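Local coordinates for pyrrolidone-carboxylate peptidase (Deinococcus radiodurans R1, PDB 5Z48), which probably removes N-terminal pyroglutamyl (5-oxoproline) groups from polypeptides, as a cysteine exopeptidase of the C15 family that works as a homotetramer, at residues V80-V85 with G168-P173; G88-Q93 with Q105-D110; R122-A127 with A205-A210; P173-V178 with L192-I197. One frame throughout, in Å; residues are numbered along the deposited sequence. Where two conformers were deposited one is given.

Contact 1 (V80-V85 with G168-P173); sequences VTLERV and GFLHVP. With PCA (pyroglutamic acid), chain I.
The carboxylate of E83 and the imidazole of H171 stand nearly perpendicular, their planes 88° apart. In one of two modelled conformers, H171 ND1 donates to E83 OE2 over 2.7 Å. That oxygen lies close to the ring plane and is met on its anti side. A bend in E83 (chi2 -60°) swings CD toward the ring. R77 makes a salt bridge to the same OE2, and S138 holds OE1. Across the imidazole, H171 NE2 donates to OXT of the bound pyroglutamate at 2.9 Å. F169 CE1 covers one imidazole face, over the centre, 3.7 Å above the ring plane. E83 and F169 run side by side, with E83 CG 3.8 Å from F169 CB. By similarity, E83, H171 and C146 belong to the active site, consistent with a Cys-His-Glu triad. Two antiparallel strands of the central sheet carry E83 and H171. T81 and H171 form a hydrogen-bonded pair with side chains on one face. T81 OG1 packs 3.5 Å from H171 CB and is hydrogen-bonded to R77 NH1. L82 and L170, the next pair, face the opposite side, where L82 CD2 meets L170 CG at 4.2 Å. Before T81, V80 CG1 packs on P173 CD at 3.9 Å.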
# COMPACT_ATOMS: atom_id res chain seq x y z
N VAL B 80 -9.90 11.01 -6.70
CA VAL B 80 -9.98 11.34 -8.12
C VAL B 80 -8.64 11.86 -8.64
O VAL B 80 -7.93 12.62 -7.93
CB VAL B 80 -11.09 12.37 -8.40
CG1 VAL B 80 -12.47 11.72 -8.16
CG2 VAL B 80 -10.97 13.64 -7.55
N THR B 81 -8.31 11.49 -9.88
CA THR B 81 -7.05 11.88 -10.52
C THR B 81 -7.26 12.30 -11.97
O THR B 81 -8.18 11.84 -12.66
CB THR B 81 -5.98 10.75 -10.49
OG1 THR B 81 -6.53 9.50 -10.98
CG2 THR B 81 -5.45 10.55 -9.05
N LEU B 82 -6.42 13.23 -12.41
CA LEU B 82 -6.41 13.72 -13.80
C LEU B 82 -5.17 13.17 -14.49
O LEU B 82 -4.04 13.35 -13.99
CB LEU B 82 -6.37 15.25 -13.84
CG LEU B 82 -7.50 15.98 -13.18
CD1 LEU B 82 -7.10 17.45 -13.10
CD2 LEU B 82 -8.79 15.79 -14.00
N GLU B 83 -5.37 12.51 -15.66
CA GLU B 83 -4.25 11.92 -16.40
C GLU B 83 -3.49 12.97 -17.18
O GLU B 83 -4.07 13.72 -17.98
CB GLU B 83 -4.75 10.82 -17.36
CG GLU B 83 -5.39 9.66 -16.60
CD GLU B 83 -4.47 8.96 -15.62
OE1 GLU B 83 -3.21 9.15 -15.67
OE2 GLU B 83 -5.02 8.24 -14.73
N ARG B 84 -2.17 13.02 -16.97
CA ARG B 84 -1.37 13.98 -17.71
C ARG B 84 -1.12 13.55 -19.14
O ARG B 84 -0.94 14.42 -20.00
CB ARG B 84 -0.03 14.20 -16.99
CG ARG B 84 0.78 15.36 -17.61
CD ARG B 84 2.18 15.53 -16.98
NE ARG B 84 2.12 15.86 -15.55
CZ ARG B 84 2.10 17.09 -15.05
NH1 ARG B 84 2.05 18.16 -15.88
NH2 ARG B 84 2.15 17.28 -13.73
N VAL B 85 -1.04 12.25 -19.40
CA VAL B 85 -0.49 11.77 -20.67
C VAL B 85 -1.17 10.48 -21.10
O VAL B 85 -1.39 9.56 -20.30
CB VAL B 85 1.05 11.64 -20.58
CG1 VAL B 85 1.43 10.66 -19.48
CG2 VAL B 85 1.64 11.27 -21.92
N GLY B 168 -9.15 15.51 -21.93
CA GLY B 168 -8.38 14.71 -21.00
C GLY B 168 -9.18 13.60 -20.36
O GLY B 168 -10.30 13.27 -20.79
N PHE B 169 -8.54 12.98 -19.36
CA PHE B 169 -9.06 11.81 -18.68
C PHE B 169 -9.11 12.02 -17.17
O PHE B 169 -8.17 12.53 -16.56
CB PHE B 169 -8.25 10.53 -18.99
CG PHE B 169 -9.10 9.29 -18.83
CD1 PHE B 169 -9.32 8.71 -17.53
CD2 PHE B 169 -9.75 8.73 -19.92
CE1 PHE B 169 -10.14 7.64 -17.40
CE2 PHE B 169 -10.60 7.67 -19.78
CZ PHE B 169 -10.83 7.13 -18.52
N LEU B 170 -10.22 11.58 -16.58
CA LEU B 170 -10.47 11.67 -15.14
C LEU B 170 -10.74 10.24 -14.63
O LEU B 170 -11.77 9.63 -14.97
CB LEU B 170 -11.65 12.64 -14.90
CG LEU B 170 -11.95 13.10 -13.49
CD1 LEU B 170 -13.06 14.12 -13.48
CD2 LEU B 170 -12.30 12.00 -12.57
N HIS B 171 -9.81 9.69 -13.84
CA HIS B 171 -9.98 8.37 -13.22
C HIS B 171 -10.61 8.54 -11.85
O HIS B 171 -10.22 9.42 -11.08
CB HIS B 171 -8.62 7.67 -13.06
CG HIS B 171 -8.32 6.65 -14.12
ND1 HIS B 171 -7.17 6.68 -14.89
CD2 HIS B 171 -9.01 5.55 -14.53
CE1 HIS B 171 -7.16 5.64 -15.71
NE2 HIS B 171 -8.26 4.94 -15.51
N VAL B 172 -11.60 7.67 -11.54
CA VAL B 172 -12.31 7.79 -10.27
C VAL B 172 -12.09 6.53 -9.44
O VAL B 172 -11.93 5.44 -9.98
CB VAL B 172 -13.82 8.06 -10.48
CG1 VAL B 172 -14.03 9.30 -11.38
CG2 VAL B 172 -14.56 6.84 -11.06
N PRO B 173 -12.11 6.65 -8.11
CA PRO B 173 -12.04 5.44 -7.27
C PRO B 173 -13.24 4.52 -7.43
O PRO B 173 -14.28 4.89 -7.98
CB PRO B 173 -12.06 6.03 -5.83
CG PRO B 173 -11.40 7.39 -5.98
CD PRO B 173 -11.99 7.90 -7.34
N PCA I . -11.18 1.43 -16.13
CA PCA I . -10.33 0.63 -17.01
CB PCA I . -11.13 0.33 -18.29
CG PCA I . -12.56 0.84 -18.07
CD PCA I . -12.47 1.55 -16.75
OE PCA I . -13.44 2.16 -16.27
C PCA I . -8.99 1.36 -17.25
O PCA I . -8.35 1.27 -18.30
OXT PCA I . -8.52 2.13 -16.36
O HOH W 1 -8.33 8.06 -9.43
O HOH W 2 -6.59 14.70 -18.07

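Contact 2 (G88-Q93 with Q105-D110); sequences GVMDFQ and QPIEPD
M90 and I107 cross their side chains at about a right angle, with M90 CG 3.6 Å from I107 CG1. These two and Q105 bury the most surface here. M90 has two modelled conformers, and one is described. Its CG lies anti to the carbonyl carbon (chi1 -55°), within reach of I107. M90 SD passes the same I107 CG1 at 4.0 Å. I107 reaches back over the other strand. I107 CG1 lies 3.7 Å from G88 C, and I107 CD1 meets V89 N at 3.8 Å. An alanine here would keep CB, but the loss of CG1 and CD1 would probably leave M90 CG without its apolar neighbour and open a gap over the G88-V89 backbone. Q105 takes part mainly through its backbone. M90 N donates to Q105 O at 2.7 Å, and Q105 N returns a bond to M90 O at 3.0 Å. The Q105 side chain bends at chi2, and its amide end leads away from M90. This is a short antiparallel pairing, a hairpin with a long connection. V89 and P106 form the adjoining non-hydrogen-bonded pair. I107 N closes the pairing on G88 O at 3.0 Å, with the donor well above the carbonyl plane. V89 packs on R84 of a second subunit, and D91 makes a salt bridge to R122 there. The pairing forms at the end of strand 80-90. I107 rests on F148 and Y151 of helix 145-159, while M90 touches P49 at the start of helix 49-63.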
# COMPACT_ATOMS: atom_id res chain seq x y z
N GLY B 88 0.86 5.82 -26.54
CA GLY B 88 0.43 5.11 -27.75
C GLY B 88 0.74 3.62 -27.74
O GLY B 88 1.24 3.07 -28.73
N VAL B 89 0.46 2.95 -26.63
CA VAL B 89 0.71 1.52 -26.49
C VAL B 89 -0.49 0.86 -25.80
O VAL B 89 -1.07 1.43 -24.86
CB VAL B 89 2.00 1.22 -25.69
CG1 VAL B 89 2.21 -0.29 -25.53
CG2 VAL B 89 3.24 1.85 -26.36
N MET B 90 -0.83 -0.34 -26.26
CA MET B 90 -1.81 -1.22 -25.63
C MET B 90 -1.07 -2.39 -24.98
O MET B 90 -0.43 -3.19 -25.67
CB MET B 90 -2.81 -1.75 -26.66
CG MET B 90 -3.48 -0.62 -27.42
SD MET B 90 -4.24 -1.07 -28.98
CE MET B 90 -5.73 -1.93 -28.50
N ASP B 91 -1.21 -2.51 -23.66
CA ASP B 91 -0.60 -3.63 -22.94
C ASP B 91 -1.52 -3.96 -21.78
O ASP B 91 -1.61 -3.21 -20.80
CB ASP B 91 0.81 -3.30 -22.45
CG ASP B 91 1.52 -4.54 -21.97
OD1 ASP B 91 2.05 -5.30 -22.79
OD2 ASP B 91 1.56 -4.76 -20.74
N PHE B 92 -2.25 -5.08 -21.92
CA PHE B 92 -3.37 -5.37 -21.03
C PHE B 92 -2.95 -6.37 -19.98
O PHE B 92 -2.54 -7.49 -20.32
CB PHE B 92 -4.56 -5.93 -21.82
CG PHE B 92 -5.29 -4.93 -22.70
CD1 PHE B 92 -4.79 -3.64 -22.96
CD2 PHE B 92 -6.52 -5.30 -23.25
CE1 PHE B 92 -5.49 -2.75 -23.78
CE2 PHE B 92 -7.23 -4.44 -24.07
CZ PHE B 92 -6.75 -3.15 -24.33
N GLN B 93 -3.08 -6.00 -18.71
CA GLN B 93 -2.81 -6.92 -17.62
C GLN B 93 -3.96 -7.88 -17.37
O GLN B 93 -3.73 -8.96 -16.81
CB GLN B 93 -2.53 -6.13 -16.34
CG GLN B 93 -1.38 -5.15 -16.53
CD GLN B 93 -0.04 -5.85 -16.60
OE1 GLN B 93 0.23 -6.80 -15.87
NE2 GLN B 93 0.81 -5.39 -17.52
N GLN B 105 1.65 -3.28 -27.78
CA GLN B 105 1.13 -3.05 -29.13
C GLN B 105 0.99 -1.56 -29.42
O GLN B 105 0.22 -0.87 -28.72
CB GLN B 105 -0.21 -3.76 -29.29
CG GLN B 105 -0.84 -3.63 -30.66
CD GLN B 105 -0.09 -4.39 -31.75
OE1 GLN B 105 0.53 -5.43 -31.51
NE2 GLN B 105 -0.09 -3.83 -32.96
N PRO B 106 1.66 -1.01 -30.44
CA PRO B 106 1.45 0.40 -30.78
C PRO B 106 0.02 0.65 -31.22
O PRO B 106 -0.58 -0.15 -31.95
CB PRO B 106 2.45 0.66 -31.92
CG PRO B 106 3.55 -0.43 -31.69
CD PRO B 106 2.74 -1.63 -31.23
N ILE B 107 -0.54 1.78 -30.78
CA ILE B 107 -1.93 2.07 -31.13
C ILE B 107 -2.05 2.46 -32.60
O ILE B 107 -2.98 2.02 -33.29
CB ILE B 107 -2.49 3.15 -30.20
CG1 ILE B 107 -2.66 2.59 -28.78
CG2 ILE B 107 -3.81 3.70 -30.76
CD1 ILE B 107 -3.17 3.62 -27.71
N GLU B 108 -1.12 3.26 -33.10
CA GLU B 108 -1.22 3.82 -34.45
C GLU B 108 0.15 3.83 -35.10
O GLU B 108 1.09 4.41 -34.55
CB GLU B 108 -1.78 5.25 -34.36
CG GLU B 108 -2.12 5.89 -35.66
CD GLU B 108 -3.56 5.66 -36.01
OE1 GLU B 108 -3.80 5.34 -37.18
OE2 GLU B 108 -4.45 5.78 -35.12
N PRO B 109 0.30 3.23 -36.28
CA PRO B 109 1.57 3.34 -37.00
C PRO B 109 1.84 4.81 -37.34
O PRO B 109 0.92 5.56 -37.68
CB PRO B 109 1.35 2.49 -38.26
CG PRO B 109 -0.17 2.43 -38.44
CD PRO B 109 -0.73 2.48 -37.03
N ASP B 110 3.09 5.22 -37.18
CA ASP B 110 3.55 6.53 -37.66
C ASP B 110 2.85 7.69 -36.95
O ASP B 110 2.47 8.67 -37.58
CB ASP B 110 3.38 6.67 -39.17
CG ASP B 110 4.05 5.56 -39.93
OD1 ASP B 110 5.19 5.21 -39.54
OD2 ASP B 110 3.44 5.03 -40.89
O HOH W 3 0.48 4.94 -31.39

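Contact 3 (R122-A127 with A205-A210); sequences RAILAA and AEAITA
I124 meets A207 and I208 where helix 121-130 packs against the C-terminal helix 194-211, on one side of the central sheet of an alpha/beta fold. The axes of the two short segments pass 8.9 Å apart, with their directions 135° apart. At CB the I124 side chain forks. CG2 leaves the helix pair and packs with L82 of strand 80-90. CG1 lies anti to the carbonyl carbon (chi1 -64°) and turns to the other helix. I124 CG1 meets A207 CB at 4.2 Å and I208 CG1 at 4.1 Å. The tip, I124 CD1, touches I208 CG1 at 3.7 Å and I208 CD1 at 4.0 Å. The two isoleucines thus meet obliquely through their longer branches, deep in the interface. Towards the outside the contact is made by alanines. The absence of longer side chains there lets the backbones come close, so that the CA atoms of I124 and A207 are 5.6 Å apart. R122, on the same helix, turns elsewhere and makes salt bridges to D91 and D104 of a second subunit. A207 CB sits among A123, I124 and A127. A207 CB lies 4.1 Å from A123 O and 3.8 Å from A127 CB.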
# COMPACT_ATOMS: atom_id res chain seq x y z
N ARG B 122 -4.33 22.41 -13.54
CA ARG B 122 -4.24 23.08 -12.24
C ARG B 122 -5.55 23.77 -11.86
O ARG B 122 -5.92 23.76 -10.68
CB ARG B 122 -3.07 24.07 -12.20
CG ARG B 122 -1.69 23.41 -12.36
CD ARG B 122 -1.27 22.53 -11.18
NE ARG B 122 -0.10 21.69 -11.53
CZ ARG B 122 0.39 20.75 -10.72
NH1 ARG B 122 -0.16 20.53 -9.52
NH2 ARG B 122 1.38 19.98 -11.12
N ALA B 123 -6.29 24.29 -12.84
CA ALA B 123 -7.58 24.90 -12.54
C ALA B 123 -8.57 23.87 -12.02
O ALA B 123 -9.39 24.17 -11.13
CB ALA B 123 -8.14 25.57 -13.79
N ILE B 124 -8.52 22.65 -12.55
CA ILE B 124 -9.41 21.61 -12.02
C ILE B 124 -9.02 21.23 -10.60
O ILE B 124 -9.89 21.12 -9.72
CB ILE B 124 -9.40 20.38 -12.95
CG1 ILE B 124 -9.97 20.73 -14.34
CG2 ILE B 124 -10.22 19.22 -12.31
CD1 ILE B 124 -9.67 19.63 -15.41
N LEU B 125 -7.72 21.02 -10.34
CA LEU B 125 -7.29 20.71 -8.97
C LEU B 125 -7.73 21.79 -8.00
O LEU B 125 -8.16 21.49 -6.87
CB LEU B 125 -5.77 20.55 -8.92
CG LEU B 125 -5.20 19.31 -9.64
CD1 LEU B 125 -3.72 19.17 -9.32
CD2 LEU B 125 -5.92 17.98 -9.42
N ALA B 126 -7.65 23.05 -8.42
CA ALA B 126 -8.02 24.14 -7.53
C ALA B 126 -9.52 24.15 -7.28
O ALA B 126 -9.99 24.40 -6.16
CB ALA B 126 -7.57 25.49 -8.09
N ALA B 127 -10.30 23.86 -8.33
CA ALA B 127 -11.75 23.80 -8.14
C ALA B 127 -12.14 22.66 -7.21
O ALA B 127 -13.02 22.81 -6.34
CB ALA B 127 -12.45 23.66 -9.50
N ALA B 205 -16.02 19.28 -14.67
CA ALA B 205 -16.71 19.78 -15.87
C ALA B 205 -16.91 21.29 -15.79
O ALA B 205 -16.67 22.02 -16.77
CB ALA B 205 -18.05 19.08 -16.03
N GLU B 206 -17.32 21.78 -14.62
CA GLU B 206 -17.57 23.21 -14.44
C GLU B 206 -16.28 24.01 -14.59
O GLU B 206 -16.28 25.10 -15.18
CB GLU B 206 -18.22 23.45 -13.06
CG GLU B 206 -19.60 22.78 -12.92
CD GLU B 206 -20.21 22.82 -11.51
OE1 GLU B 206 -19.46 23.01 -10.53
OE2 GLU B 206 -21.45 22.64 -11.39
N ALA B 207 -15.17 23.47 -14.07
CA ALA B 207 -13.91 24.20 -14.18
C ALA B 207 -13.42 24.24 -15.63
O ALA B 207 -12.89 25.27 -16.08
CB ALA B 207 -12.83 23.59 -13.27
N ILE B 208 -13.59 23.14 -16.36
CA ILE B 208 -13.15 23.09 -17.75
C ILE B 208 -13.89 24.13 -18.57
O ILE B 208 -13.30 24.90 -19.34
CB ILE B 208 -13.36 21.68 -18.33
CG1 ILE B 208 -12.38 20.67 -17.69
CG2 ILE B 208 -13.19 21.73 -19.84
CD1 ILE B 208 -12.86 19.20 -17.80
N THR B 209 -15.21 24.18 -18.41
CA THR B 209 -15.96 25.10 -19.27
C THR B 209 -15.79 26.54 -18.84
O THR B 209 -15.92 27.45 -19.67
CB THR B 209 -17.45 24.73 -19.32
OG1 THR B 209 -18.02 24.85 -18.01
CG2 THR B 209 -17.66 23.27 -19.83
N ALA B 210 -15.55 26.78 -17.55
CA ALA B 210 -15.26 28.13 -17.10
C ALA B 210 -13.97 28.63 -17.73
O ALA B 210 -13.86 29.79 -18.09
CB ALA B 210 -15.17 28.16 -15.57

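Contact 4 (P173-V178 with L192-I197); sequences PANAAV and LPQSEI
N175 ND2 donates to Q194 OE1 at 2.9 Å. The bond lies in the carbonyl plane of Q194 and close to the amide plane of N175, and the two amides stand 90° to each other. D19 OD2 is a second acceptor for the same ND2. Q194 bends at chi2, and its NE2 is held by T198 and P21. L192 N gives a backbone bond to A174 O, also 2.9 Å. The other end of the N175 amide, OD1, accepts from V178 N at 3.0 Å, nearly along the C=O axis. N175 is thus the N-cap of helix 176-180, and its amide serves the cap and the neighbouring segment at once. Its CG sits between the backbone N and the carbonyl carbon (chi1 62°). An alanine here would probably leave V178 N without its cap and Q194 OE1 without its donor. P193 holds the N-cap position of helix 194-211, so two helix starts lie together. A water joins them, accepting from A176 N at 3.1 Å and Q194 N at 2.9 Å. N175 CA also makes a CH...O contact with L192 O. Around these bonds I197 CD1 rests against P173 O at 3.4 Å and N175 CB at 3.8 Å. The apolar pair is P173 CG with L192 CD1, at 3.8 Å, and L192 then packs on Y191 of a fourth subunit.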
# COMPACT_ATOMS: atom_id res chain seq x y z
N PRO B 173 -12.11 6.65 -8.11
CA PRO B 173 -12.04 5.44 -7.27
C PRO B 173 -13.24 4.52 -7.43
O PRO B 173 -14.28 4.89 -7.98
CB PRO B 173 -12.06 6.03 -5.83
CG PRO B 173 -11.40 7.39 -5.98
CD PRO B 173 -11.99 7.90 -7.34
N ALA B 174 -13.12 3.34 -6.81
CA ALA B 174 -14.27 2.47 -6.61
C ALA B 174 -15.38 3.23 -5.90
O ALA B 174 -15.11 4.08 -5.06
CB ALA B 174 -13.85 1.27 -5.74
N ASN B 175 -16.64 2.92 -6.24
CA ASN B 175 -17.74 3.32 -5.37
C ASN B 175 -18.04 2.17 -4.41
O ASN B 175 -17.32 1.17 -4.36
CB ASN B 175 -18.95 3.74 -6.20
CG ASN B 175 -19.50 2.59 -7.08
OD1 ASN B 175 -19.13 1.43 -6.94
ND2 ASN B 175 -20.42 2.94 -8.00
N ALA B 176 -19.13 2.29 -3.61
CA ALA B 176 -19.42 1.24 -2.64
C ALA B 176 -19.67 -0.10 -3.33
O ALA B 176 -19.23 -1.15 -2.83
CB ALA B 176 -20.62 1.62 -1.77
N ALA B 177 -20.41 -0.09 -4.46
CA ALA B 177 -20.75 -1.34 -5.12
C ALA B 177 -19.50 -2.09 -5.54
O ALA B 177 -19.43 -3.33 -5.38
CB ALA B 177 -21.67 -1.07 -6.31
N VAL B 178 -18.52 -1.36 -6.08
CA VAL B 178 -17.25 -1.97 -6.49
C VAL B 178 -16.53 -2.53 -5.27
O VAL B 178 -16.04 -3.67 -5.29
CB VAL B 178 -16.38 -0.95 -7.26
CG1 VAL B 178 -14.98 -1.51 -7.50
CG2 VAL B 178 -17.02 -0.64 -8.62
N LEU B 192 -15.28 5.63 -2.62
CA LEU B 192 -16.02 6.85 -2.32
C LEU B 192 -17.49 6.58 -2.61
O LEU B 192 -17.79 5.86 -3.56
CB LEU B 192 -15.57 8.05 -3.17
CG LEU B 192 -14.15 8.44 -2.87
CD1 LEU B 192 -13.75 9.48 -3.90
CD2 LEU B 192 -14.04 8.98 -1.46
N PRO B 193 -18.42 7.13 -1.83
CA PRO B 193 -19.82 7.02 -2.24
C PRO B 193 -19.99 7.59 -3.63
O PRO B 193 -19.32 8.56 -4.01
CB PRO B 193 -20.57 7.88 -1.21
CG PRO B 193 -19.62 7.87 0.03
CD PRO B 193 -18.27 7.96 -0.62
N GLN B 194 -20.95 7.02 -4.38
CA GLN B 194 -21.14 7.49 -5.75
C GLN B 194 -21.42 9.00 -5.80
O GLN B 194 -20.99 9.68 -6.73
CB GLN B 194 -22.27 6.70 -6.43
CG GLN B 194 -22.49 7.16 -7.87
CD GLN B 194 -21.28 6.83 -8.74
OE1 GLN B 194 -20.79 5.71 -8.71
NE2 GLN B 194 -20.81 7.82 -9.52
N SER B 195 -22.15 9.54 -4.80
CA SER B 195 -22.48 10.96 -4.87
C SER B 195 -21.23 11.84 -4.79
O SER B 195 -21.20 12.91 -5.40
CB SER B 195 -23.45 11.36 -3.76
OG SER B 195 -23.00 11.00 -2.45
N GLU B 196 -20.20 11.40 -4.06
CA GLU B 196 -18.93 12.14 -4.05
C GLU B 196 -18.23 12.07 -5.39
O GLU B 196 -17.68 13.07 -5.87
CB GLU B 196 -18.07 11.57 -2.91
CG GLU B 196 -16.61 12.13 -2.87
CD GLU B 196 -16.50 13.51 -2.25
OE1 GLU B 196 -17.55 14.19 -2.02
OE2 GLU B 196 -15.35 13.94 -1.90
N ILE B 197 -18.21 10.88 -6.02
CA ILE B 197 -17.59 10.71 -7.34
C ILE B 197 -18.29 11.58 -8.37
O ILE B 197 -17.64 12.32 -9.13
CB ILE B 197 -17.61 9.23 -7.74
CG1 ILE B 197 -16.72 8.42 -6.79
CG2 ILE B 197 -17.14 9.05 -9.19
CD1 ILE B 197 -16.87 6.88 -6.94
O HOH W 4 -21.51 4.27 -3.61

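In the fold
Of the contacting segments, those on strand 80-90 come first, and they serve two contacts. Contact 2 closes a short loop at the end of that strand by pairing it with strand 105-106. Contact 1 closes the much longer loop from 80-85 to 168-173, and contact 2 falls within it. Helix 121-130 also lies in that loop, but its partner in contact 3 is the C-terminal helix, so contacts 1 and 3 cross. They touch where L82 packs on I124 and L125. Contact 4 follows contact 1, sharing P173, and lies within the loop of contact 3. Contacts 3 and 4 use opposite ends of helix 194-211. Contact 2 stands about 30 Å from both, centre to centre.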